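LbaCas13a H328A (C2c2) (PDB 5WLH) binds CRISPR RNA as a Cas13a (C2c2) effector and probably uses this guide to recognise and cleave target RNA. Local coordinates at residues K153-S157 with E158-I162; L199-L202 with L203-F207. All coordinates share one frame; numbering follows the deposited sequence.

Contact 1 (K153-S157 with E158-I162)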
loop_
_atom_site.group_PDB
_atom_site.type_symbol
_atom_site.label_atom_id
_atom_site.label_comp_id
_atom_site.label_asym_id
_atom_site.label_seq_id
_atom_site.Cartn_x
_atom_site.Cartn_y
_atom_site.Cartn_z
ATOM N N LYS A 153 14.919 -43.595 29.846
ATOM C CA LYS A 153 15.974 -43.461 28.847
ATOM C C LYS A 153 15.718 -44.381 27.656
ATOM O O LYS A 153 15.984 -44.014 26.506
ATOM C CB LYS A 153 17.327 -43.742 29.509
ATOM C CG LYS A 153 18.516 -43.851 28.580
ATOM C CD LYS A 153 19.761 -44.197 29.388
ATOM C CE LYS A 153 20.738 -45.029 28.577
ATOM N NZ LYS A 153 22.017 -44.302 28.341
ATOM N N GLY A 154 15.163 -45.572 27.905
ATOM C CA GLY A 154 14.859 -46.468 26.802
ATOM C C GLY A 154 13.702 -45.981 25.951
ATOM O O GLY A 154 13.686 -46.177 24.734
ATOM N N ILE A 155 12.720 -45.328 26.573
ATOM C CA ILE A 155 11.590 -44.807 25.811
ATOM C C ILE A 155 12.061 -43.752 24.819
ATOM O O ILE A 155 11.570 -43.682 23.684
ATOM C CB ILE A 155 10.514 -44.248 26.762
ATOM C CG1 ILE A 155 9.794 -45.391 27.484
ATOM C CG2 ILE A 155 9.473 -43.441 25.980
ATOM C CD1 ILE A 155 8.728 -44.914 28.447
ATOM N N ILE A 156 13.018 -42.914 25.228
ATOM C CA ILE A 156 13.526 -41.879 24.335
ATOM C C ILE A 156 14.893 -42.280 23.800
ATOM O O ILE A 156 15.788 -41.442 23.664
ATOM C CB ILE A 156 13.572 -40.511 25.033
ATOM C CG1 ILE A 156 14.348 -40.591 26.353
ATOM C CG2 ILE A 156 12.155 -40.012 25.278
ATOM C CD1 ILE A 156 15.023 -39.284 26.730
ATOM N N SER A 157 15.053 -43.560 23.479
ATOM C CA SER A 157 16.265 -44.081 22.865
ATOM C C SER A 157 16.080 -44.244 21.362
ATOM O O SER A 157 14.961 -44.261 20.843
ATOM C CB SER A 157 16.654 -45.428 23.487
ATOM O OG SER A 157 15.731 -46.437 23.099
ATOM N N GLU A 158 17.208 -44.363 20.660
ATOM C CA GLU A 158 17.151 -44.664 19.236
ATOM C C GLU A 158 16.415 -45.972 18.985
ATOM O O GLU A 158 15.627 -46.080 18.039
ATOM C CB GLU A 158 18.560 -44.735 18.657
ATOM C CG GLU A 158 18.575 -45.068 17.178
ATOM C CD GLU A 158 19.935 -44.842 16.541
ATOM O OE1 GLU A 158 20.091 -45.132 15.332
ATOM O OE2 GLU A 158 20.839 -44.381 17.256
ATOM N N THR A 159 16.671 -46.978 19.821
ATOM C CA THR A 159 16.016 -48.271 19.645
ATOM C C THR A 159 14.499 -48.119 19.655
ATOM O O THR A 159 13.809 -48.606 18.751
ATOM C CB THR A 159 16.469 -49.248 20.734
ATOM O OG1 THR A 159 17.883 -49.478 20.628
ATOM C CG2 THR A 159 15.727 -50.570 20.592
ATOM N N ASN A 160 13.961 -47.417 20.656
ATOM C CA ASN A 160 12.513 -47.251 20.727
ATOM C C ASN A 160 11.995 -46.372 19.596
ATOM O O ASN A 160 10.921 -46.633 19.042
ATOM C CB ASN A 160 12.107 -46.670 22.076
ATOM C CG ASN A 160 10.628 -46.810 22.329
ATOM O OD1 ASN A 160 10.031 -47.829 21.980
ATOM N ND2 ASN A 160 10.015 -45.769 22.877
ATOM N N PHE A 161 12.738 -45.323 19.232
ATOM C CA PHE A 161 12.318 -44.509 18.098
ATOM C C PHE A 161 12.295 -45.332 16.815
ATOM O O PHE A 161 11.361 -45.224 16.012
ATOM C CB PHE A 161 13.239 -43.288 17.957
ATOM C CG PHE A 161 12.752 -42.055 18.696
ATOM C CD1 PHE A 161 12.522 -42.085 20.061
ATOM C CD2 PHE A 161 12.548 -40.857 18.015
ATOM C CE1 PHE A 161 12.082 -40.944 20.743
ATOM C CE2 PHE A 161 12.112 -39.721 18.684
ATOM C CZ PHE A 161 11.884 -39.761 20.043
ATOM N N ILE A 162 13.311 -46.176 16.610
ATOM C CA ILE A 162 13.339 -47.025 15.422
ATOM C C ILE A 162 12.142 -47.968 15.423
ATOM O O ILE A 162 11.497 -48.184 14.390
ATOM C CB ILE A 162 14.677 -47.787 15.345
ATOM C CG1 ILE A 162 15.788 -46.867 14.827
ATOM C CG2 ILE A 162 14.550 -49.061 14.479
ATOM C CD1 ILE A 162 17.172 -47.476 14.870
#
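Asn160 reaches back over the break between helices 146-155 and 158-166 and ties its side-chain amide to the last turn of the first helix. Asn160 CB lies 3.1 Å from Gly154 O, close against that carbonyl. CG is anti to the backbone N (chi1 -165°), which carries the amide back toward the preceding helix, alongside Ile155 and pointing the same way; Asn160 CG lies 3.5 Å from Ile155 O. At the tip, Asn160 ND2 donates to Ile155 O over 2.7 Å in a nearly straight bond (174°); the donor sits in the carbonyl plane on a lone pair, and the acceptor lies almost in the plane of the amide, so this bond fixes the rotation of the group. On its flank Asn160 ND2 also meets Ile155 CG2 at 3.9 Å.

Ser157 is the N-cap of the second helix. Ser157 OG donates to Gly154 O at 2.6 Å and accepts from Asn160 N at 3.2 Å, so one hydroxyl links the end of one helix to the start of the next. The first helical turn is then closed by Phe161 N bonding to Ser157 O. The Phe161 ring lies against the turn, where Phe161 CE1 comes within 4.0 Å of Ile156 CA and the ring edge faces Ile155 O.

Beyond the turn, Phe161 packs on Phe222 and Ile223 of helix 218-230 and on Met106 of helix 103-107, Ile155 and Ile156 rest on Leu107 and on Phe118 of helix 115-130, and Ile162 packs on Leu202 and Ala206 of helix 193-206, so the junction is seated among helices.

Contact 2 (L199-L202 with L203-F207)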
loop_
_atom_site.group_PDB
_atom_site.type_symbol
_atom_site.label_atom_id
_atom_site.label_comp_id
_atom_site.label_asym_id
_atom_site.label_seq_id
_atom_site.Cartn_x
_atom_site.Cartn_y
_atom_site.Cartn_z
ATOM N N LEU A 199 18.188 -37.029 12.268
ATOM C CA LEU A 199 17.011 -37.764 11.825
ATOM C C LEU A 199 17.348 -38.695 10.671
ATOM O O LEU A 199 16.915 -39.853 10.652
ATOM C CB LEU A 199 15.921 -36.778 11.412
ATOM C CG LEU A 199 14.663 -37.386 10.810
ATOM C CD1 LEU A 199 14.111 -38.484 11.726
ATOM C CD2 LEU A 199 13.652 -36.268 10.626
ATOM N N LYS A 200 18.114 -38.205 9.698
ATOM C CA LYS A 200 18.503 -39.062 8.587
ATOM C C LYS A 200 19.257 -40.294 9.078
ATOM O O LYS A 200 18.990 -41.414 8.632
ATOM C CB LYS A 200 19.354 -38.288 7.591
ATOM C CG LYS A 200 19.971 -39.215 6.552
ATOM C CD LYS A 200 20.161 -38.547 5.224
ATOM C CE LYS A 200 20.490 -39.593 4.166
ATOM N NZ LYS A 200 20.884 -38.931 2.903
ATOM N N LYS A 201 20.195 -40.099 10.000
ATOM C CA LYS A 201 20.967 -41.215 10.538
ATOM C C LYS A 201 20.058 -42.216 11.232
ATOM O O LYS A 201 20.199 -43.432 11.054
ATOM C CB LYS A 201 22.016 -40.681 11.512
ATOM C CG LYS A 201 22.893 -41.717 12.198
ATOM C CD LYS A 201 24.195 -41.040 12.673
ATOM C CE LYS A 201 25.113 -42.007 13.423
ATOM N NZ LYS A 201 26.291 -41.291 14.027
ATOM N N LEU A 202 19.104 -41.707 12.010
ATOM C CA LEU A 202 18.127 -42.561 12.669
ATOM C C LEU A 202 17.297 -43.342 11.656
ATOM O O LEU A 202 17.076 -44.547 11.824
ATOM C CB LEU A 202 17.227 -41.700 13.548
ATOM C CG LEU A 202 15.949 -42.320 14.093
ATOM C CD1 LEU A 202 16.311 -43.341 15.104
ATOM C CD2 LEU A 202 15.087 -41.235 14.728
ATOM N N LEU A 203 16.834 -42.678 10.594
ATOM C CA LEU A 203 15.992 -43.359 9.612
ATOM C C LEU A 203 16.781 -44.393 8.821
ATOM O O LEU A 203 16.248 -45.448 8.459
ATOM C CB LEU A 203 15.359 -42.344 8.664
ATOM C CG LEU A 203 14.262 -41.507 9.322
ATOM C CD1 LEU A 203 13.888 -40.331 8.428
ATOM C CD2 LEU A 203 13.053 -42.392 9.603
ATOM N N MET A 204 18.045 -44.097 8.511
ATOM C CA MET A 204 18.862 -45.089 7.816
ATOM C C MET A 204 19.110 -46.307 8.697
ATOM O O MET A 204 19.065 -47.449 8.214
ATOM C CB MET A 204 20.177 -44.462 7.352
ATOM C CG MET A 204 19.992 -43.370 6.286
ATOM S SD MET A 204 19.524 -43.958 4.642
ATOM C CE MET A 204 21.099 -44.597 4.043
ATOM N N ASN A 205 19.366 -46.088 9.989
ATOM C CA ASN A 205 19.486 -47.202 10.918
ATOM C C ASN A 205 18.163 -47.949 11.049
ATOM O O ASN A 205 18.142 -49.185 11.116
ATOM C CB ASN A 205 19.960 -46.710 12.289
ATOM C CG ASN A 205 21.370 -46.107 12.247
ATOM O OD1 ASN A 205 22.115 -46.317 11.288
ATOM N ND2 ASN A 205 21.731 -45.346 13.287
ATOM N N ALA A 206 17.045 -47.215 11.089
ATOM C CA ALA A 206 15.743 -47.864 11.233
ATOM C C ALA A 206 15.463 -48.806 10.074
ATOM O O ALA A 206 14.893 -49.887 10.263
ATOM C CB ALA A 206 14.634 -46.820 11.333
ATOM N N PHE A 207 15.837 -48.410 8.863
ATOM C CA PHE A 207 15.541 -49.201 7.682
ATOM C C PHE A 207 16.732 -50.031 7.221
ATOM O O PHE A 207 16.748 -50.499 6.077
ATOM C CB PHE A 207 15.016 -48.284 6.581
ATOM C CG PHE A 207 13.674 -47.695 6.918
ATOM C CD1 PHE A 207 12.553 -48.513 6.980
ATOM C CD2 PHE A 207 13.533 -46.350 7.222
ATOM C CE1 PHE A 207 11.316 -47.993 7.306
ATOM C CE2 PHE A 207 12.295 -45.824 7.547
ATOM C CZ PHE A 207 11.184 -46.651 7.590
#
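Leu199 and Leu203 meet one turn apart along helix 193-206, an i to i+4 apolar pair on a regular alpha-helix. Leu199 CD1 touches Leu203 CD1 at 3.8 Å, the two side chains crossing at a slant. With chi1 at -72°, Leu203 places CG beside its own backbone N and back over the preceding turn, 3.4 Å from Leu199 O; the same carbonyl accepts Leu203 N at 2.8 Å. This is the close-packed side of the helix: Leu203 also lies on Ile178 of helix 175-185, and Leu199 on Phe222 of helix 218-230. With only a methyl group in place of the Leu203 branch, as in an alanine, Leu199 CD1 is likely to lose its apolar mate and a gap to open toward Ile178.

Side chain against side chain, the lysine pairs meet less closely; Lys200, Lys201 and Asn205 are partly exposed, whereas Met204 is buried. Lys200 and Met204 run side by side, their CG atoms 4.2 Å apart, but Met204 bends away after CG while the Lys200 amine goes on to salt bridges with Asp179 and Glu175. Lys201 and Asn205 also lie alongside one another, nearest at Lys201 CG and Asn205 ND2, 4.0 Å apart, while Asn205 CG approaches Lys201 O to 3.2 Å. The Lys201 amine donates to the carbonyls of Asp213 and Ile216, and the Asn205 amide turns to Glu158 of helix 158-166. Toward the C-terminal end, where Phe207 is the first residue to depart from helical geometry, Ala206 N still donates to Leu202 O, and Ala206 CB sits 3.4 Å from that same oxygen.

The two contacts come in series along the chain, their centres 13 Å apart, and adjoin one another through helices 158-166 and 193-206. Contact 1 is partly buried and joins two successive helices at a break, through an N-cap hydroxyl and side-chain bonds to carbonyls at the end of the first helix. Contact 2 is the more buried and lies within one helix, where backbone bonds run on regularly and side chains add apolar packing. Glu158 OE1 meets Asn205 ND2 at 2.6 Å, a probable hydrogen bond between them, while the Glu158 stem packs on Leu202. Both contacts also rest on helix 218-230, which thus forms a shared neighbour.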